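Local coordinates for phospho-furanose lactonase (Mycoplasma synoviae, PDB 3OVG), which hydrolyses phosphorylated furanose lactones such as D-xylono-1,4-lactone 5-phosphate to the corresponding acids, using two zinc ions per subunit, at residues D27-N32 with I52-E57; L44-D49 with V78-E83; R277-R282 with K288-F293. All coordinates share one frame; numbering follows the deposited sequence.

Interaction 1: D27-N32 with I52-E57; sequences DHFIKN and IKEFKE. With ZN (zinc ion), chain G.
In the metal-dependent (beta/alpha)8-barrel of the phosphotriesterase family, the HxH motif that closes the first barrel strand is followed at once by Phe29, whose ring packs against Phe55 and Glu54 on helix 48-60. The contact illustrates how a metal-binding loop is seated on the barrel's helical layer by the residue next to a ligand. The two phenyl planes lie only 17° from parallel, yet they are slid so far apart, with centroids separated by 5.5 Å, that little overlap remains. The touch is therefore between a few rim atoms: Phe29 CE2 lies 3.7 Å from Phe55 CD2, while Phe29 CZ also approaches CB and CG of Phe55. With CG of Phe55 anti to the backbone N (chi1 -153°), its CD2 and CB are brought against CE2 and CZ of Phe29. Glu54 comes to the edge of the Phe29 ring, near its plane, and touches through its CB methylene, 4.1 Å from Phe29 CE1. Its chain then bends at CG, taking the carboxylate away to Asn283 and the backbone N of Leu295. Ile66 of strand 63-68 touches both phenyl rings.

The residue before Phe29 belongs to the zinc site: His28 NE2 binds the zinc ion at 2.3 Å, and His26, Asp274 and the carbamate of Lys155 also coordinate it. Asp70 accepts a hydrogen bond at His28 ND1, which fixes the imidazole's rotation. Lys31 lays its CE over one face of that imidazole, 3.5 Å above the plane, and its NZ donates to a zinc-bound water at 2.7 Å.

Interaction 2: L44-D49 with V78-E83; sequences LMLNVD and VLKTLE
Val48, in the first turn of helix 48-60, points its two methyl groups at Lys80 and Glu83 of helix 78-88, so that two successive outer helices of the (beta/alpha)8-barrel meet near their N-terminal ends. The case shows how a lysine can supply an apolar surface while its charged end goes elsewhere; Glu83, by contrast, meets the valine with its carboxylate. Val48 and Lys80 are inclined to one another: CG2 of the valine rests on the near end of the lysine chain, 3.9 Å from Lys80 CB, and stays within similar reach of CG and CD. Glu83, one helical turn further on, stands at about a right angle to the valine. Its carboxylate spans both branches, OE2 lying 3.9 Å from Val48 CG2 and OE1 4.0 Å from Val48 CG1. The valine places CG1 anti to its own nitrogen (chi1 162°), which leaves CG2 as the branch shared by both partners.

Before the helix, Leu46 adds a looser contact along the outer part of the lysine chain, through its backbone O, 4.2 Å from Lys80 CD, and, more distantly, its CD2. Leu46 also packs on Tyr110 of the second subunit, so this patch reaches the subunit interface. Between Leu46 and Val48, Asn47 turns away from helix 78-88 and serves as N-cap, its OD1 accepting from the backbone N of Ala50, so Val48 is the first residue of the helix.

Packing across this surface join is thus van der Waals in character. The aliphatic lysine stem does the touching, while a bend at its last torsion (chi4 41°) brings NZ to a salt bridge with Asp77, one turn back; Leu46 CD2 is 4.5 Å from Lys80 CE, the carbon beside that ammonium.

Interaction 3: R277-R282 with K288-F293; sequences RILYQR and KGKQTF. With PO4 (phosphate ion), chain I.
Ile278 and Leu279 meet the turn and short strand of 288-293 from the loop that follows barrel strand 269-271, a loop whose residues Arg277 to Tyr280 bind substrate. The segment starts with Arg277 at a bound phosphate ion: NH1 makes a weak hydrogen bond to phosphate O2 (3.4 Å), and NH2 pairs with Asp42. Next in sequence, Ile278 reaches CG of Lys288 with its CD1 tip. Leu279 goes deeper into the contact, CD2 resting 3.7 Å from Lys290 CD, so leucine branches and lysine methylenes lie against each other; the amine of that lysine pairs with Asp164 of the third subunit. Backbone O of Leu279 lies 3.4 Å from Thr292 CG2.

Tyr280 turns away from 288-293 and returns to the phosphate. Its OH donates to phosphate O4 at 2.7 Å, the acceptor lying in the ring plane, while Arg277 CB covers part of one ring face. Lys246 and Tyr247 also bind this ion. Gln281 then offers its carbonyl to Thr292: OG1 donates to Gln281 O at 2.9 Å, approaching from 48° above the carbonyl plane. A chi1 of 47° puts this hydroxyl between the threonine's backbone N and carbonyl carbon, facing the Gln281 peptide. Arg282, beginning helix 282-287, brings its CG to 3.5 Å from Thr292 O. A water donates to the backbone O of Arg282 and of Lys290 and accepts from Thr292 N, bridging the segments.

The phosphate probably came from the crystallisation liquor, but its ligands belong to the substrate site, consistent with a pocket for the lactone's 5-phosphate. The loop thus gives Arg277 and Tyr280 to an anion, while Leu279, Gln281 and Arg282 meet 288-293 through apolar packing, a threonine hydroxyl and a water.

How the interactions relate
Along the chain, interactions 1 and 2 alternate, 27-32 and 44-49 preceding 52-57 and 78-83, and both use helix 48-60; interaction 3 comes much later. The first two centres are about 8 Å apart, joined by a probable hydrogen bond from Lys31 N to Met45 O. Interaction 3 lies about 12 Å from interaction 1 and 16 Å from interaction 2. It meets interaction 1 through a salt bridge between Glu57 and Arg282, and interaction 2 through selenomethionine Met45, packed on Arg277 and Ile278. The loops after strands 22-25 and 269-271, distant in sequence, thus converge at one barrel mouth, placing zinc ligands and the substrate-binding loop beside each other.

Interaction 1: D27-N32 with I52-E57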
loop_
_atom_site.group_PDB
_atom_site.type_symbol
_atom_site.label_atom_id
_atom_site.label_comp_id
_atom_site.label_asym_id
_atom_site.label_seq_id
_atom_site.Cartn_x
_atom_site.Cartn_y
_atom_site.Cartn_z
ATOM N N ASP A 27 7.989 19.768 22.925
ATOM C CA ASP A 27 6.665 19.192 23.027
ATOM C C ASP A 27 5.688 19.873 22.088
ATOM O O ASP A 27 6.092 20.738 21.290
ATOM C CB ASP A 27 6.184 19.247 24.481
ATOM C CG ASP A 27 5.530 17.949 24.906
ATOM O OD1 ASP A 27 4.753 17.406 24.092
ATOM O OD2 ASP A 27 5.801 17.462 26.026
ATOM N N HIS A 28 4.412 19.507 22.181
ATOM C CA HIS A 28 3.455 19.962 21.199
ATOM C C HIS A 28 2.109 20.065 21.836
ATOM O O HIS A 28 1.857 19.407 22.818
ATOM C CB HIS A 28 3.361 18.980 20.023
ATOM C CG HIS A 28 4.660 18.767 19.339
ATOM N ND1 HIS A 28 5.111 19.595 18.340
ATOM C CD2 HIS A 28 5.646 17.865 19.557
ATOM C CE1 HIS A 28 6.311 19.208 17.957
ATOM N NE2 HIS A 28 6.661 18.165 18.689
ATOM N N PHE A 29 1.235 20.868 21.238
ATOM C CA PHE A 29 -0.165 20.854 21.614
ATOM C C PHE A 29 -1.028 20.900 20.369
ATOM O O PHE A 29 -1.905 20.051 20.176
ATOM C CB PHE A 29 -0.488 22.027 22.537
ATOM C CG PHE A 29 0.022 21.845 23.934
ATOM C CD1 PHE A 29 -0.461 20.817 24.734
ATOM C CD2 PHE A 29 0.965 22.707 24.455
ATOM C CE1 PHE A 29 0.021 20.639 26.066
ATOM C CE2 PHE A 29 1.444 22.540 25.767
ATOM C CZ PHE A 29 0.956 21.512 26.576
ATOM N N ILE A 30 -0.779 21.912 19.539
ATOM C CA ILE A 30 -1.482 22.067 18.281
ATOM C C ILE A 30 -0.569 21.721 17.101
ATOM O O ILE A 30 0.530 22.273 16.972
ATOM C CB ILE A 30 -1.976 23.516 18.124
ATOM C CG1 ILE A 30 -2.823 23.915 19.354
ATOM C CG2 ILE A 30 -2.743 23.677 16.787
ATOM C CD1 ILE A 30 -4.153 23.186 19.454
ATOM N N LYS A 31 -1.027 20.796 16.265
ATOM C CA LYS A 31 -0.412 20.508 14.989
ATOM C C LYS A 31 -1.522 20.661 13.971
ATOM O O LYS A 31 -2.450 19.835 13.876
ATOM C CB LYS A 31 0.170 19.088 14.946
ATOM C CG LYS A 31 1.481 18.921 15.746
ATOM C CD LYS A 31 2.040 17.463 15.622
ATOM C CE LYS A 31 3.464 17.353 16.224
ATOM N NZ LYS A 31 4.141 16.048 15.843
ATOM N N ASN A 32 -1.442 21.741 13.220
ATOM C CA ASN A 32 -2.517 22.115 12.330
ATOM C C ASN A 32 -2.157 21.766 10.879
ATOM O O ASN A 32 -1.568 22.565 10.168
ATOM C CB ASN A 32 -2.755 23.621 12.522
ATOM C CG ASN A 32 -3.892 24.146 11.698
ATOM O OD1 ASN A 32 -3.859 25.296 11.228
ATOM N ND2 ASN A 32 -4.909 23.328 11.513
ATOM N N ILE A 52 -4.986 22.720 26.995
ATOM C CA ILE A 52 -4.987 23.510 28.222
ATOM C C ILE A 52 -5.132 22.620 29.458
ATOM O O ILE A 52 -4.425 22.801 30.442
ATOM C CB ILE A 52 -6.107 24.541 28.170
ATOM C CG1 ILE A 52 -5.822 25.576 27.062
ATOM C CG2 ILE A 52 -6.309 25.178 29.516
ATOM C CD1 ILE A 52 -6.938 26.590 26.837
ATOM N N LYS A 53 -6.047 21.654 29.418
ATOM C CA LYS A 53 -6.161 20.726 30.553
ATOM C C LYS A 53 -4.868 19.942 30.726
ATOM O O LYS A 53 -4.447 19.684 31.834
ATOM C CB LYS A 53 -7.325 19.745 30.361
ATOM C CG LYS A 53 -8.714 20.399 30.248
ATOM C CD LYS A 53 -9.746 19.365 29.750
ATOM C CE LYS A 53 -11.152 19.980 29.728
ATOM N NZ LYS A 53 -12.176 19.113 29.058
ATOM N N GLU A 54 -4.228 19.546 29.627
ATOM C CA GLU A 54 -2.948 18.837 29.759
ATOM C C GLU A 54 -1.901 19.749 30.408
ATOM O O GLU A 54 -1.189 19.352 31.338
ATOM C CB GLU A 54 -2.455 18.274 28.399
ATOM C CG GLU A 54 -1.377 17.176 28.472
ATOM C CD GLU A 54 -1.908 15.812 28.998
ATOM O OE1 GLU A 54 -3.129 15.671 29.292
ATOM O OE2 GLU A 54 -1.087 14.888 29.138
ATOM N N PHE A 55 -1.809 20.985 29.915
ATOM C CA PHE A 55 -0.848 21.944 30.434
ATOM C C PHE A 55 -1.032 22.135 31.958
ATOM O O PHE A 55 -0.042 22.167 32.708
ATOM C CB PHE A 55 -1.000 23.284 29.712
ATOM C CG PHE A 55 0.274 24.118 29.671
ATOM C CD1 PHE A 55 1.136 24.177 30.771
ATOM C CD2 PHE A 55 0.613 24.824 28.524
ATOM C CE1 PHE A 55 2.305 24.940 30.747
ATOM C CE2 PHE A 55 1.786 25.604 28.480
ATOM C CZ PHE A 55 2.642 25.650 29.597
ATOM N N LYS A 56 -2.296 22.256 32.393
ATOM C CA LYS A 56 -2.643 22.367 33.825
ATOM C C LYS A 56 -2.182 21.148 34.642
ATOM O O LYS A 56 -1.745 21.283 35.789
ATOM C CB LYS A 56 -4.153 22.594 34.004
ATOM C CG LYS A 56 -4.614 24.011 33.552
ATOM C CD LYS A 56 -6.149 24.194 33.595
ATOM C CE LYS A 56 -6.566 25.672 33.402
ATOM N NZ LYS A 56 -8.037 25.874 33.098
ATOM N N GLU A 57 -2.267 19.952 34.078
ATOM C CA GLU A 57 -1.701 18.812 34.805
ATOM C C GLU A 57 -0.177 18.937 34.982
ATOM O O GLU A 57 0.396 18.618 36.039
ATOM C CB GLU A 57 -2.064 17.497 34.120
ATOM C CG GLU A 57 -3.519 17.165 34.319
ATOM C CD GLU A 57 -3.961 15.914 33.590
ATOM O OE1 GLU A 57 -3.122 15.022 33.311
ATOM O OE2 GLU A 57 -5.178 15.834 33.276
HETATM ZN ZN ZN G . 8.429 16.844 18.078
HETATM O O HOH W 1 6.705 15.746 16.630
HETATM O O HOH W 2 9.370 14.811 17.356
#

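Interaction 2: L44-D49 with V78-E83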
loop_
_atom_site.group_PDB
_atom_site.type_symbol
_atom_site.label_atom_id
_atom_site.label_comp_id
_atom_site.label_asym_id
_atom_site.label_seq_id
_atom_site.Cartn_x
_atom_site.Cartn_y
_atom_site.Cartn_z
ATOM N N LEU A 44 -2.534 14.923 13.611
ATOM C CA LEU A 44 -3.453 16.044 13.625
ATOM C C LEU A 44 -3.999 16.272 15.033
ATOM O O LEU A 44 -4.680 15.403 15.585
ATOM C CB LEU A 44 -4.591 15.821 12.622
ATOM C CG LEU A 44 -5.566 16.984 12.551
ATOM C CD1 LEU A 44 -4.909 18.227 11.916
ATOM C CD2 LEU A 44 -6.767 16.541 11.749
HETATM N N MSE A 45 -3.687 17.433 15.605
HETATM C CA MSE A 45 -4.020 17.757 16.992
HETATM C C MSE A 45 -4.568 19.171 17.100
HETATM O O MSE A 45 -3.802 20.157 17.077
HETATM C CB MSE A 45 -2.770 17.604 17.901
HETATM C CG MSE A 45 -2.100 16.248 17.743
HETATM SE SE MSE A 45 -0.364 16.023 18.695
HETATM C CE MSE A 45 -0.999 16.414 20.519
ATOM N N LEU A 46 -5.888 19.291 17.232
ATOM C CA LEU A 46 -6.517 20.588 17.043
ATOM C C LEU A 46 -7.300 21.091 18.240
ATOM O O LEU A 46 -8.098 22.037 18.119
ATOM C CB LEU A 46 -7.470 20.532 15.857
ATOM C CG LEU A 46 -6.834 20.477 14.474
ATOM C CD1 LEU A 46 -7.908 20.066 13.496
ATOM C CD2 LEU A 46 -6.238 21.838 14.103
ATOM N N ASN A 47 -7.086 20.495 19.399
ATOM C CA ASN A 47 -8.011 20.733 20.498
ATOM C C ASN A 47 -7.384 21.634 21.570
ATOM O O ASN A 47 -6.519 21.234 22.361
ATOM C CB ASN A 47 -8.552 19.372 21.009
ATOM C CG ASN A 47 -9.706 19.501 21.975
ATOM O OD1 ASN A 47 -9.768 20.442 22.744
ATOM N ND2 ASN A 47 -10.614 18.519 21.967
ATOM N N VAL A 48 -7.803 22.892 21.550
ATOM C CA VAL A 48 -7.346 23.858 22.518
ATOM C C VAL A 48 -7.748 23.471 23.954
ATOM O O VAL A 48 -6.929 23.526 24.878
ATOM C CB VAL A 48 -7.897 25.264 22.191
ATOM C CG1 VAL A 48 -7.794 26.173 23.400
ATOM C CG2 VAL A 48 -7.167 25.852 20.999
ATOM N N ASP A 49 -9.006 23.108 24.151
ATOM C CA ASP A 49 -9.466 22.761 25.499
ATOM C C ASP A 49 -8.663 21.604 26.052
ATOM O O ASP A 49 -8.250 21.637 27.174
ATOM C CB ASP A 49 -10.973 22.449 25.525
ATOM C CG ASP A 49 -11.818 23.678 25.230
ATOM O OD1 ASP A 49 -11.279 24.805 25.389
ATOM O OD2 ASP A 49 -13.010 23.540 24.844
ATOM N N VAL A 78 -0.023 29.548 15.372
ATOM C CA VAL A 78 0.218 30.692 16.252
ATOM C C VAL A 78 -1.014 31.073 17.066
ATOM O O VAL A 78 -0.937 31.316 18.262
ATOM C CB VAL A 78 0.679 31.945 15.420
ATOM C CG1 VAL A 78 0.693 33.204 16.270
ATOM C CG2 VAL A 78 2.009 31.704 14.816
ATOM N N LEU A 79 -2.155 31.193 16.403
ATOM C CA LEU A 79 -3.363 31.642 17.092
ATOM C C LEU A 79 -3.812 30.667 18.168
ATOM O O LEU A 79 -4.098 31.048 19.292
ATOM C CB LEU A 79 -4.499 31.863 16.089
ATOM C CG LEU A 79 -4.125 32.975 15.103
ATOM C CD1 LEU A 79 -5.186 33.119 14.008
ATOM C CD2 LEU A 79 -4.001 34.244 15.852
ATOM N N LYS A 80 -3.932 29.405 17.820
ATOM C CA LYS A 80 -4.373 28.467 18.830
ATOM C C LYS A 80 -3.351 28.306 19.972
ATOM O O LYS A 80 -3.736 28.183 21.128
ATOM C CB LYS A 80 -4.718 27.129 18.212
ATOM C CG LYS A 80 -6.001 27.157 17.395
ATOM C CD LYS A 80 -6.451 25.742 17.055
ATOM C CE LYS A 80 -7.421 25.758 15.908
ATOM N NZ LYS A 80 -6.969 26.759 14.860
ATOM N N THR A 81 -2.056 28.312 19.654
ATOM C CA THR A 81 -1.027 28.184 20.712
ATOM C C THR A 81 -1.079 29.387 21.649
ATOM O O THR A 81 -0.922 29.248 22.862
ATOM C CB THR A 81 0.362 28.003 20.112
ATOM O OG1 THR A 81 0.331 26.842 19.285
ATOM C CG2 THR A 81 1.417 27.791 21.214
ATOM N N LEU A 82 -1.329 30.571 21.084
ATOM C CA LEU A 82 -1.528 31.758 21.908
ATOM C C LEU A 82 -2.698 31.587 22.851
ATOM O O LEU A 82 -2.598 32.044 23.991
ATOM C CB LEU A 82 -1.715 33.046 21.083
ATOM C CG LEU A 82 -0.414 33.737 20.653
ATOM C CD1 LEU A 82 -0.727 34.936 19.735
ATOM C CD2 LEU A 82 0.305 34.198 21.902
ATOM N N GLU A 83 -3.803 30.981 22.389
ATOM C CA GLU A 83 -4.958 30.753 23.290
ATOM C C GLU A 83 -4.521 29.891 24.470
ATOM O O GLU A 83 -4.931 30.114 25.589
ATOM C CB GLU A 83 -6.127 30.023 22.629
ATOM C CG GLU A 83 -6.857 30.753 21.482
ATOM C CD GLU A 83 -8.053 29.930 21.001
ATOM O OE1 GLU A 83 -8.976 29.699 21.815
ATOM O OE2 GLU A 83 -8.061 29.491 19.836
#

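Interaction 3: R277-R282 with K288-F293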
loop_
_atom_site.group_PDB
_atom_site.type_symbol
_atom_site.label_atom_id
_atom_site.label_comp_id
_atom_site.label_asym_id
_atom_site.label_seq_id
_atom_site.Cartn_x
_atom_site.Cartn_y
_atom_site.Cartn_z
ATOM N N ARG A 277 1.864 13.130 18.876
ATOM C CA ARG A 277 0.763 12.379 18.301
ATOM C C ARG A 277 -0.397 12.476 19.283
ATOM O O ARG A 277 -0.191 12.627 20.490
ATOM C CB ARG A 277 1.137 10.903 18.106
ATOM C CG ARG A 277 2.079 10.639 16.940
ATOM C CD ARG A 277 2.396 9.158 16.802
ATOM N NE ARG A 277 1.200 8.407 16.416
ATOM C CZ ARG A 277 1.189 7.423 15.508
ATOM N NH1 ARG A 277 2.314 7.081 14.870
ATOM N NH2 ARG A 277 0.043 6.791 15.226
ATOM N N ILE A 278 -1.615 12.347 18.777
ATOM C CA ILE A 278 -2.799 12.555 19.597
ATOM C C ILE A 278 -2.914 11.618 20.821
ATOM O O ILE A 278 -3.476 12.017 21.852
ATOM C CB ILE A 278 -4.049 12.485 18.719
ATOM C CG1 ILE A 278 -5.230 13.284 19.314
ATOM C CG2 ILE A 278 -4.375 11.056 18.360
ATOM C CD1 ILE A 278 -6.286 13.681 18.214
ATOM N N LEU A 279 -2.378 10.400 20.731
ATOM C CA LEU A 279 -2.430 9.448 21.878
ATOM C C LEU A 279 -1.269 9.576 22.877
ATOM O O LEU A 279 -1.103 8.743 23.771
ATOM C CB LEU A 279 -2.540 7.993 21.408
ATOM C CG LEU A 279 -3.797 7.686 20.574
ATOM C CD1 LEU A 279 -3.871 6.204 20.210
ATOM C CD2 LEU A 279 -5.058 8.099 21.339
ATOM N N TYR A 280 -0.462 10.612 22.723
ATOM C CA TYR A 280 0.665 10.839 23.613
ATOM C C TYR A 280 0.337 11.871 24.689
ATOM O O TYR A 280 1.211 12.275 25.448
ATOM C CB TYR A 280 1.917 11.270 22.810
ATOM C CG TYR A 280 2.497 10.188 21.901
ATOM C CD1 TYR A 280 1.997 8.879 21.921
ATOM C CD2 TYR A 280 3.594 10.461 21.073
ATOM C CE1 TYR A 280 2.552 7.881 21.102
ATOM C CE2 TYR A 280 4.148 9.489 20.283
ATOM C CZ TYR A 280 3.628 8.203 20.293
ATOM O OH TYR A 280 4.192 7.249 19.483
ATOM N N GLN A 281 -0.927 12.302 24.758
ATOM C CA GLN A 281 -1.368 13.143 25.866
ATOM C C GLN A 281 -2.621 12.542 26.475
ATOM O O GLN A 281 -3.399 11.920 25.765
ATOM C CB GLN A 281 -1.611 14.584 25.412
ATOM C CG GLN A 281 -0.330 15.258 24.995
ATOM C CD GLN A 281 -0.518 16.712 24.663
ATOM O OE1 GLN A 281 -1.450 17.358 25.158
ATOM N NE2 GLN A 281 0.377 17.248 23.829
ATOM N N ARG A 282 -2.769 12.684 27.796
ATOM C CA ARG A 282 -3.880 12.089 28.525
ATOM C C ARG A 282 -5.219 12.672 28.068
ATOM O O ARG A 282 -6.130 11.943 27.708
ATOM C CB ARG A 282 -3.727 12.324 30.021
ATOM C CG ARG A 282 -4.659 11.445 30.855
ATOM C CD ARG A 282 -4.468 11.672 32.366
ATOM N NE ARG A 282 -5.250 12.824 32.851
ATOM C CZ ARG A 282 -6.548 12.777 33.120
ATOM N NH1 ARG A 282 -7.191 13.855 33.552
ATOM N NH2 ARG A 282 -7.205 11.640 32.962
ATOM N N LYS A 288 -10.375 10.773 22.303
ATOM C CA LYS A 288 -10.453 9.651 21.397
ATOM C C LYS A 288 -11.021 8.418 22.082
ATOM O O LYS A 288 -10.931 7.331 21.542
ATOM C CB LYS A 288 -9.080 9.341 20.805
ATOM C CG LYS A 288 -8.527 10.481 19.928
ATOM C CD LYS A 288 -9.532 10.896 18.837
ATOM C CE LYS A 288 -9.532 9.934 17.659
ATOM N NZ LYS A 288 -10.019 10.645 16.412
ATOM N N GLY A 289 -11.571 8.566 23.285
ATOM C CA GLY A 289 -12.151 7.416 23.956
ATOM C C GLY A 289 -11.127 6.459 24.538
ATOM O O GLY A 289 -11.425 5.291 24.696
ATOM N N LYS A 290 -9.937 6.953 24.899
ATOM C CA LYS A 290 -8.903 6.072 25.438
ATOM C C LYS A 290 -8.175 6.638 26.668
ATOM O O LYS A 290 -8.008 7.870 26.813
ATOM C CB LYS A 290 -7.840 5.795 24.372
ATOM C CG LYS A 290 -8.323 5.305 23.029
ATOM C CD LYS A 290 -7.148 5.150 22.102
ATOM C CE LYS A 290 -7.326 4.001 21.101
ATOM N NZ LYS A 290 -8.619 4.003 20.406
ATOM N N GLN A 291 -7.737 5.721 27.531
ATOM C CA GLN A 291 -6.817 6.021 28.626
ATOM C C GLN A 291 -5.393 5.945 28.082
ATOM O O GLN A 291 -4.995 4.885 27.567
ATOM C CB GLN A 291 -6.939 4.989 29.749
ATOM C CG GLN A 291 -6.060 5.354 30.953
ATOM C CD GLN A 291 -6.067 4.302 32.059
ATOM O OE1 GLN A 291 -6.443 3.159 31.852
ATOM N NE2 GLN A 291 -5.657 4.701 33.240
ATOM N N THR A 292 -4.650 7.050 28.186
ATOM C CA THR A 292 -3.278 7.178 27.691
ATOM C C THR A 292 -2.490 7.981 28.710
ATOM O O THR A 292 -3.063 8.635 29.569
ATOM C CB THR A 292 -3.216 8.001 26.385
ATOM O OG1 THR A 292 -4.006 9.205 26.537
ATOM C CG2 THR A 292 -3.713 7.213 25.231
ATOM N N PHE A 293 -1.180 7.928 28.634
ATOM C CA PHE A 293 -0.359 8.793 29.469
ATOM C C PHE A 293 0.043 10.017 28.683
ATOM O O PHE A 293 0.089 9.987 27.452
ATOM C CB PHE A 293 0.898 8.060 29.969
ATOM C CG PHE A 293 0.603 7.024 31.004
ATOM C CD1 PHE A 293 0.019 7.393 32.212
ATOM C CD2 PHE A 293 0.852 5.694 30.760
ATOM C CE1 PHE A 293 -0.298 6.439 33.160
ATOM C CE2 PHE A 293 0.545 4.724 31.716
ATOM C CZ PHE A 293 -0.028 5.099 32.910
HETATM P P PO4 I . 6.396 8.581 16.803
HETATM O O1 PO4 I . 5.879 10.031 16.840
HETATM O O2 PO4 I . 5.537 7.697 15.866
HETATM O O3 PO4 I . 7.846 8.605 16.310
HETATM O O4 PO4 I . 6.401 8.045 18.233
HETATM O O HOH W 3 -6.500 9.381 28.659
#